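Local coordinates for Xaa-Pro Dipeptidase (Alteromonas macleodii, PDB 2QS8), which probably hydrolyses dipeptides or removes C-terminal residues from small peptides, as a metal-dependent TIM-barrel enzyme of the amidohydrolase superfamily, at residues A140-A145 with G149-T154; A180-R185 with D191-T196; Q308-F313 with V345-P350. One frame throughout, in Å; residues are numbered along the deposited sequence.

Interaction 1 (A140-A145 with G149-T154). With MET (methionine), chain D.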
loop_
_atom_site.group_PDB
_atom_site.type_symbol
_atom_site.label_atom_id
_atom_site.label_comp_id
_atom_site.label_asym_id
_atom_site.label_seq_id
_atom_site.Cartn_x
_atom_site.Cartn_y
_atom_site.Cartn_z
ATOM N N ALA A 140 -14.933 -17.559 12.970
ATOM C CA ALA A 140 -14.431 -16.689 11.924
ATOM C C ALA A 140 -13.479 -15.642 12.521
ATOM O O ALA A 140 -12.837 -14.885 11.789
ATOM C CB ALA A 140 -15.591 -16.002 11.233
ATOM N N GLY A 141 -13.382 -15.623 13.849
ATOM C CA GLY A 141 -12.538 -14.642 14.500
ATOM C C GLY A 141 -13.076 -13.232 14.271
ATOM O O GLY A 141 -14.291 -13.009 14.268
ATOM N N LYS A 142 -12.178 -12.272 14.069
ATOM C CA LYS A 142 -12.592 -10.891 13.856
ATOM C C LYS A 142 -13.237 -10.689 12.493
ATOM O O LYS A 142 -12.664 -11.053 11.470
ATOM C CB LYS A 142 -11.395 -9.941 13.984
ATOM C CG LYS A 142 -11.733 -8.474 13.683
ATOM C CD LYS A 142 -12.508 -7.799 14.816
ATOM C CE LYS A 142 -13.015 -6.426 14.395
ATOM N NZ LYS A 142 -14.177 -6.521 13.468
ATOM N N THR A 143 -14.436 -10.121 12.494
ATOM C CA THR A 143 -15.158 -9.840 11.250
ATOM C C THR A 143 -14.350 -8.780 10.502
ATOM O O THR A 143 -13.868 -7.831 11.102
ATOM C CB THR A 143 -16.575 -9.262 11.524
ATOM O OG1 THR A 143 -17.369 -10.241 12.209
ATOM C CG2 THR A 143 -17.257 -8.883 10.211
ATOM N N ILE A 144 -14.196 -8.943 9.195
ATOM C CA ILE A 144 -13.422 -7.987 8.430
ATOM C C ILE A 144 -14.301 -6.900 7.826
ATOM O O ILE A 144 -15.363 -7.178 7.273
ATOM C CB ILE A 144 -12.626 -8.677 7.319
ATOM C CG1 ILE A 144 -11.668 -9.701 7.932
ATOM C CG2 ILE A 144 -11.864 -7.630 6.503
ATOM C CD1 ILE A 144 -10.843 -10.476 6.902
ATOM N N ALA A 145 -13.834 -5.661 7.940
ATOM C CA ALA A 145 -14.561 -4.513 7.435
ATOM C C ALA A 145 -13.628 -3.470 6.835
ATOM O O ALA A 145 -12.403 -3.535 6.992
ATOM C CB ALA A 145 -15.364 -3.870 8.574
ATOM N N GLY A 149 -16.733 0.819 8.427
ATOM C CA GLY A 149 -17.715 -0.216 8.173
ATOM C C GLY A 149 -18.412 -0.762 9.406
ATOM O O GLY A 149 -17.968 -0.567 10.547
ATOM N N HIS A 150 -19.508 -1.470 9.165
ATOM C CA HIS A 150 -20.309 -2.039 10.241
ATOM C C HIS A 150 -19.501 -2.754 11.313
ATOM O O HIS A 150 -19.836 -2.681 12.496
ATOM C CB HIS A 150 -21.364 -2.989 9.663
ATOM C CG HIS A 150 -22.230 -3.636 10.700
ATOM N ND1 HIS A 150 -23.007 -2.912 11.582
ATOM C CD2 HIS A 150 -22.434 -4.940 10.998
ATOM C CE1 HIS A 150 -23.653 -3.747 12.379
ATOM N NE2 HIS A 150 -23.326 -4.984 12.046
ATOM N N ALA A 151 -18.427 -3.426 10.913
ATOM C CA ALA A 151 -17.623 -4.148 11.883
ATOM C C ALA A 151 -16.297 -3.477 12.259
ATOM O O ALA A 151 -15.396 -4.127 12.781
ATOM C CB ALA A 151 -17.381 -5.574 11.394
ATOM N N ASP A 152 -16.174 -2.181 11.993
ATOM C CA ASP A 152 -14.963 -1.459 12.365
ATOM C C ASP A 152 -15.087 -1.277 13.881
ATOM O O ASP A 152 -15.973 -0.569 14.367
ATOM C CB ASP A 152 -14.915 -0.092 11.677
ATOM C CG ASP A 152 -13.650 0.700 12.020
ATOM O OD1 ASP A 152 -13.081 0.479 13.110
ATOM O OD2 ASP A 152 -13.239 1.556 11.204
ATOM N N PRO A 153 -14.194 -1.911 14.651
ATOM C CA PRO A 153 -14.276 -1.783 16.106
ATOM C C PRO A 153 -13.944 -0.409 16.689
ATOM O O PRO A 153 -14.038 -0.227 17.901
ATOM C CB PRO A 153 -13.318 -2.863 16.592
ATOM C CG PRO A 153 -12.227 -2.775 15.595
ATOM C CD PRO A 153 -12.991 -2.666 14.265
ATOM N N THR A 154 -13.544 0.546 15.846
ATOM C CA THR A 154 -13.213 1.876 16.353
ATOM C C THR A 154 -14.272 2.927 16.073
ATOM O O THR A 154 -14.063 4.106 16.349
ATOM C CB THR A 154 -11.840 2.377 15.833
ATOM O OG1 THR A 154 -11.810 2.371 14.403
ATOM C CG2 THR A 154 -10.724 1.497 16.381
HETATM N N MET D . -26.353 -7.664 13.819
HETATM C CA MET D . -27.169 -7.159 12.676
HETATM C C MET D . -26.901 -5.683 12.394
HETATM O O MET D . -27.153 -5.253 11.250
HETATM C CB MET D . -28.654 -7.349 12.979
HETATM C CG MET D . -29.551 -6.926 11.848
HETATM S SD MET D . -31.222 -7.371 12.168
HETATM C CE MET D . -31.096 -9.131 12.029
HETATM O OXT MET D . -26.453 -4.979 13.325
#

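Interaction 2 (A180-R185 with D191-T196)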
loop_
_atom_site.group_PDB
_atom_site.type_symbol
_atom_site.label_atom_id
_atom_site.label_comp_id
_atom_site.label_asym_id
_atom_site.label_seq_id
_atom_site.Cartn_x
_atom_site.Cartn_y
_atom_site.Cartn_z
ATOM N N ALA A 180 -4.121 -9.433 3.678
ATOM C CA ALA A 180 -3.448 -9.354 4.959
ATOM C C ALA A 180 -4.450 -9.705 6.044
ATOM O O ALA A 180 -4.144 -10.482 6.946
ATOM C CB ALA A 180 -2.894 -7.949 5.191
ATOM N N ALA A 181 -5.651 -9.143 5.944
ATOM C CA ALA A 181 -6.709 -9.386 6.926
ATOM C C ALA A 181 -7.214 -10.839 6.936
ATOM O O ALA A 181 -7.480 -11.400 8.002
ATOM C CB ALA A 181 -7.877 -8.426 6.687
ATOM N N VAL A 182 -7.369 -11.438 5.762
ATOM C CA VAL A 182 -7.828 -12.816 5.686
ATOM C C VAL A 182 -6.741 -13.727 6.262
ATOM O O VAL A 182 -7.021 -14.601 7.065
ATOM C CB VAL A 182 -8.138 -13.231 4.230
ATOM C CG1 VAL A 182 -8.362 -14.732 4.137
ATOM C CG2 VAL A 182 -9.370 -12.493 3.746
ATOM N N ARG A 183 -5.500 -13.508 5.849
ATOM C CA ARG A 183 -4.397 -14.300 6.352
ATOM C C ARG A 183 -4.225 -14.151 7.869
ATOM O O ARG A 183 -3.844 -15.112 8.544
ATOM C CB ARG A 183 -3.111 -13.935 5.609
ATOM C CG ARG A 183 -3.065 -14.525 4.188
ATOM C CD ARG A 183 -1.919 -13.969 3.351
ATOM N NE ARG A 183 -1.821 -14.615 2.044
ATOM C CZ ARG A 183 -1.370 -14.011 0.947
ATOM N NH1 ARG A 183 -0.971 -12.742 0.993
ATOM N NH2 ARG A 183 -1.316 -14.662 -0.196
ATOM N N GLN A 184 -4.526 -12.963 8.408
ATOM C CA GLN A 184 -4.414 -12.748 9.850
ATOM C C GLN A 184 -5.416 -13.631 10.592
ATOM O O GLN A 184 -5.127 -14.140 11.673
ATOM C CB GLN A 184 -4.683 -11.282 10.216
ATOM C CG GLN A 184 -4.479 -10.974 11.686
ATOM C CD GLN A 184 -3.053 -11.244 12.131
ATOM O OE1 GLN A 184 -2.101 -10.952 11.405
ATOM N NE2 GLN A 184 -2.896 -11.794 13.334
ATOM N N ARG A 185 -6.600 -13.802 10.011
ATOM C CA ARG A 185 -7.606 -14.644 10.646
ATOM C C ARG A 185 -7.116 -16.096 10.623
ATOM O O ARG A 185 -7.340 -16.846 11.566
ATOM C CB ARG A 185 -8.956 -14.487 9.940
ATOM C CG ARG A 185 -9.994 -13.728 10.774
ATOM C CD ARG A 185 -9.349 -12.746 11.760
ATOM N NE ARG A 185 -8.968 -11.504 11.117
ATOM C CZ ARG A 185 -8.188 -10.576 11.652
ATOM N NH1 ARG A 185 -7.676 -10.722 12.862
ATOM N NH2 ARG A 185 -7.921 -9.484 10.953
ATOM N N ASP A 191 -11.552 -20.729 11.489
ATOM C CA ASP A 191 -11.963 -21.784 10.555
ATOM C C ASP A 191 -12.486 -21.138 9.282
ATOM O O ASP A 191 -12.403 -21.716 8.198
ATOM C CB ASP A 191 -13.089 -22.653 11.136
ATOM C CG ASP A 191 -12.709 -23.326 12.432
ATOM O OD1 ASP A 191 -13.203 -22.894 13.500
ATOM O OD2 ASP A 191 -11.918 -24.289 12.373
ATOM N N GLY A 192 -13.036 -19.935 9.425
ATOM C CA GLY A 192 -13.580 -19.229 8.282
ATOM C C GLY A 192 -13.457 -17.721 8.359
ATOM O O GLY A 192 -12.832 -17.164 9.267
ATOM N N ILE A 193 -14.082 -17.060 7.391
ATOM C CA ILE A 193 -14.043 -15.611 7.289
ATOM C C ILE A 193 -15.427 -15.007 7.316
ATOM O O ILE A 193 -16.383 -15.574 6.785
ATOM C CB ILE A 193 -13.359 -15.174 5.971
ATOM C CG1 ILE A 193 -11.894 -15.610 5.964
ATOM C CG2 ILE A 193 -13.476 -13.658 5.790
ATOM C CD1 ILE A 193 -11.025 -14.936 7.033
ATOM N N LYS A 194 -15.523 -13.836 7.933
ATOM C CA LYS A 194 -16.772 -13.098 8.008
ATOM C C LYS A 194 -16.483 -11.635 7.658
ATOM O O LYS A 194 -15.530 -11.047 8.174
ATOM C CB LYS A 194 -17.355 -13.204 9.417
ATOM C CG LYS A 194 -18.443 -12.196 9.728
ATOM C CD LYS A 194 -19.693 -12.429 8.905
ATOM C CE LYS A 194 -20.813 -11.502 9.364
ATOM N NZ LYS A 194 -21.001 -11.521 10.841
ATOM N N ILE A 195 -17.285 -11.061 6.770
ATOM C CA ILE A 195 -17.111 -9.661 6.387
ATOM C C ILE A 195 -18.458 -8.941 6.383
ATOM O O ILE A 195 -19.511 -9.579 6.282
ATOM C CB ILE A 195 -16.513 -9.506 4.965
ATOM C CG1 ILE A 195 -17.504 -10.027 3.918
ATOM C CG2 ILE A 195 -15.186 -10.215 4.881
ATOM C CD1 ILE A 195 -17.064 -9.812 2.465
ATOM N N THR A 196 -18.421 -7.622 6.516
ATOM C CA THR A 196 -19.628 -6.813 6.451
ATOM C C THR A 196 -19.553 -6.119 5.084
ATOM O O THR A 196 -18.879 -5.102 4.912
ATOM C CB THR A 196 -19.702 -5.765 7.603
ATOM O OG1 THR A 196 -18.451 -5.077 7.732
ATOM C CG2 THR A 196 -20.028 -6.448 8.915
#

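Interaction 3 (Q308-F313 with V345-P350)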
loop_
_atom_site.group_PDB
_atom_site.type_symbol
_atom_site.label_atom_id
_atom_site.label_comp_id
_atom_site.label_asym_id
_atom_site.label_seq_id
_atom_site.Cartn_x
_atom_site.Cartn_y
_atom_site.Cartn_z
ATOM N N GLN A 308 -38.352 -5.961 7.969
ATOM C CA GLN A 308 -38.285 -6.517 6.621
ATOM C C GLN A 308 -37.742 -7.942 6.494
ATOM O O GLN A 308 -38.042 -8.628 5.524
ATOM C CB GLN A 308 -37.459 -5.579 5.734
ATOM C CG GLN A 308 -37.290 -6.026 4.285
ATOM C CD GLN A 308 -38.612 -6.159 3.551
ATOM O OE1 GLN A 308 -39.432 -5.241 3.563
ATOM N NE2 GLN A 308 -38.822 -7.300 2.899
ATOM N N ILE A 309 -36.946 -8.392 7.457
ATOM C CA ILE A 309 -36.376 -9.733 7.368
ATOM C C ILE A 309 -37.416 -10.847 7.235
ATOM O O ILE A 309 -37.287 -11.711 6.373
ATOM C CB ILE A 309 -35.444 -10.017 8.564
ATOM C CG1 ILE A 309 -34.235 -9.077 8.493
ATOM C CG2 ILE A 309 -34.965 -11.461 8.531
ATOM C CD1 ILE A 309 -33.206 -9.283 9.589
ATOM N N SER A 310 -38.446 -10.823 8.078
ATOM C CA SER A 310 -39.499 -11.839 8.027
ATOM C C SER A 310 -40.149 -11.888 6.645
ATOM O O SER A 310 -40.479 -12.962 6.132
ATOM C CB SER A 310 -40.570 -11.549 9.081
ATOM O OG SER A 310 -41.181 -10.292 8.843
ATOM N N ASP A 311 -40.332 -10.718 6.045
ATOM C CA ASP A 311 -40.944 -10.630 4.731
ATOM C C ASP A 311 -39.984 -11.136 3.657
ATOM O O ASP A 311 -40.386 -11.858 2.748
ATOM C CB ASP A 311 -41.352 -9.190 4.437
ATOM C CG ASP A 311 -42.237 -9.087 3.220
ATOM O OD1 ASP A 311 -43.336 -9.685 3.249
ATOM O OD2 ASP A 311 -41.837 -8.424 2.238
ATOM N N THR A 312 -38.716 -10.755 3.758
ATOM C CA THR A 312 -37.715 -11.202 2.801
ATOM C C THR A 312 -37.548 -12.723 2.882
ATOM O O THR A 312 -37.369 -13.396 1.868
ATOM C CB THR A 312 -36.362 -10.514 3.069
ATOM O OG1 THR A 312 -36.451 -9.137 2.682
ATOM C CG2 THR A 312 -35.248 -11.176 2.290
ATOM N N PHE A 313 -37.620 -13.262 4.093
ATOM C CA PHE A 313 -37.479 -14.700 4.297
ATOM C C PHE A 313 -38.487 -15.501 3.475
ATOM O O PHE A 313 -38.122 -16.459 2.795
ATOM C CB PHE A 313 -37.664 -15.048 5.779
ATOM C CG PHE A 313 -37.698 -16.528 6.053
ATOM C CD1 PHE A 313 -36.522 -17.261 6.110
ATOM C CD2 PHE A 313 -38.913 -17.192 6.226
ATOM C CE1 PHE A 313 -36.538 -18.633 6.338
ATOM C CE2 PHE A 313 -38.943 -18.565 6.453
ATOM C CZ PHE A 313 -37.751 -19.287 6.510
ATOM N N VAL A 345 -41.451 -20.885 10.546
ATOM C CA VAL A 345 -42.719 -21.523 10.245
ATOM C C VAL A 345 -43.804 -20.486 9.964
ATOM O O VAL A 345 -44.476 -20.553 8.940
ATOM C CB VAL A 345 -43.184 -22.441 11.408
ATOM C CG1 VAL A 345 -44.548 -23.030 11.086
ATOM C CG2 VAL A 345 -42.165 -23.562 11.638
ATOM N N GLU A 346 -43.972 -19.525 10.868
ATOM C CA GLU A 346 -44.990 -18.499 10.697
ATOM C C GLU A 346 -44.828 -17.719 9.401
ATOM O O GLU A 346 -45.774 -17.087 8.930
ATOM C CB GLU A 346 -44.977 -17.529 11.876
ATOM C CG GLU A 346 -45.079 -18.215 13.224
ATOM C CD GLU A 346 -45.563 -17.286 14.320
ATOM O OE1 GLU A 346 -45.113 -16.115 14.360
ATOM O OE2 GLU A 346 -46.386 -17.743 15.149
ATOM N N ASN A 347 -43.638 -17.766 8.813
ATOM C CA ASN A 347 -43.407 -17.044 7.577
ATOM C C ASN A 347 -43.374 -17.904 6.316
ATOM O O ASN A 347 -42.774 -17.518 5.307
ATOM C CB ASN A 347 -42.140 -16.197 7.704
ATOM C CG ASN A 347 -42.350 -14.991 8.609
ATOM O OD1 ASN A 347 -42.973 -14.007 8.214
ATOM N ND2 ASN A 347 -41.851 -15.077 9.837
ATOM N N GLY A 348 -44.019 -19.071 6.373
ATOM C CA GLY A 348 -44.098 -19.928 5.203
ATOM C C GLY A 348 -43.314 -21.220 5.088
ATOM O O GLY A 348 -43.579 -22.006 4.181
HETATM N N MSE A 349 -42.356 -21.464 5.970
HETATM C CA MSE A 349 -41.590 -22.692 5.867
HETATM C C MSE A 349 -42.179 -23.789 6.733
HETATM O O MSE A 349 -42.364 -23.603 7.936
HETATM C CB MSE A 349 -40.138 -22.461 6.269
HETATM C CG MSE A 349 -39.259 -23.658 5.960
HETATM SE SE MSE A 349 -37.379 -23.519 6.583
HETATM C CE MSE A 349 -36.425 -23.074 4.910
ATOM N N PRO A 350 -42.495 -24.947 6.132
ATOM C CA PRO A 350 -43.063 -26.062 6.900
ATOM C C PRO A 350 -42.088 -26.528 7.974
ATOM O O PRO A 350 -40.877 -26.501 7.777
ATOM C CB PRO A 350 -43.325 -27.123 5.828
ATOM C CG PRO A 350 -42.323 -26.802 4.764
ATOM C CD PRO A 350 -42.376 -25.301 4.706
#

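Interaction 1 (A140-A145 with G149-T154)
K142 reaches across to the carbonyl of A151. Its NZ donates to A151 O at 2.8 Å, in the plane of that carbonyl. The same NZ donates to T143 O at 2.7 Å, again in plane and on a lone pair. The ammonium group therefore ties its own loop to the next one. CG is anti to the backbone N (chi1 176°), and bends at chi2 and chi4 fold the chain back to place NZ there. The methylene CE passes P153 CD at 3.8 Å.

The A151 methyl meets two side chains of 140-145. T143 CG2 lies 3.5 Å and A145 CB 3.9 Å from A151 CB. A type I beta turn from G149 to D152 presents this methyl, and the bond from D152 N to G149 O closes the turn. D152 OD1 then accepts T154 N, forming an Asx turn, and also T154 OG1. D152 OD2 forms a salt bridge with K187 of the second subunit.

In the same turn, H150 CE1 is 3.2 Å from OXT of the bound methionine, and H150 ND1 is hydrogen-bonded to S203. The turn thus forms part of the ligand pocket of this amidohydrolase barrel.

Interaction 2 (A180-R185 with D191-T196)
I193 has CG1 anti to its carbonyl carbon (chi1 -64°), and a second turn at chi2 swings CD1 to the helix. V182 has CG1 anti to its backbone N (chi1 169°), which brings this methyl to the isoleucine. The two meet with V182 CG1 3.9 Å from I193 CD1. The side chains cross at about a right angle. R185 adds to the contact through the base of its chain. Its CB is 3.6 Å from I193 CD1, so the isoleucine tip touches residues one helical turn apart.

Helix 175-188 covers strand 192-196 of the parallel sheet, as the outer helices cover the strands in a TIM barrel. Strand 231-236 pairs with 192-196 through backbone bonds of I193 to W231 and A233.

The polar end of R185 does not join the apolar patch. Its chain bends away from I193, and Q184 CB lies 3.7 Å above the guanidinium plane of R185, offset toward its rim. R185 NH2 donates to E168 O, and R185 NH1 forms a salt bridge with D188. R183 points away from the strand and reaches the third subunit, where it forms a salt bridge with E217 of that neighbouring chain.

Interaction 3 (Q308-F313 with V345-P350)
F313 and M349 make the buried, apolar side of this contact. CG of F313 is anti to its backbone N (chi1 173°), which extends the ring across to the segment 345-350. There the ring edge meets selenomethionine M349, with F313 CZ 4.0 Å from M349 CB. The two side chains cross at about a right angle. Both also touch M344 of helix 339-346, and P276, I323 and I278 pack on F313 as well.

S310 and N347 form the other side, which is polar and only partly buried. N347 links the two sides, since its CB is 3.7 Å from F313 CD2. The ring and amide planes are 78° apart. Atoms come close on this side without bonding. S310 CB lies 3.5 Å from N347 OD1, a van der Waals contact. S310 O is 3.4 Å from the same OD1, but both are acceptors and cannot bond to each other. N347 ND2 is hydrogen-bonded to Y343 O in the helix just before it, and S310 OG makes a weak bond to P307 O.

Helix 339-346 ends here in a Schellman motif. G348 has a positive phi and is its C-prime residue, with G348 N bonded to V345 O. The two segments are therefore held together by apolar and van der Waals contact, centred on the F313 ring.

In the fold
Interactions 1 and 2 adjoin, with centres about 10 Å apart. I144 N lies 2.7 Å from K194 O, and I144 O lies 3.2 Å from T196 N; both are probable hydrogen bonds. The loop of interaction 1 thus runs along the strand of interaction 2. Interaction 3 is separate: its centre is about 28 Å from that of interaction 1 and about 30 Å from that of interaction 2, and it lies across the chain's centre from interaction 2. Interactions 1 and 3 both contribute to the methionine pocket, through H150 and I309. The T143 side chain is about 7 Å from the magnesium ion, whereas that of I193 is about 14 Å away.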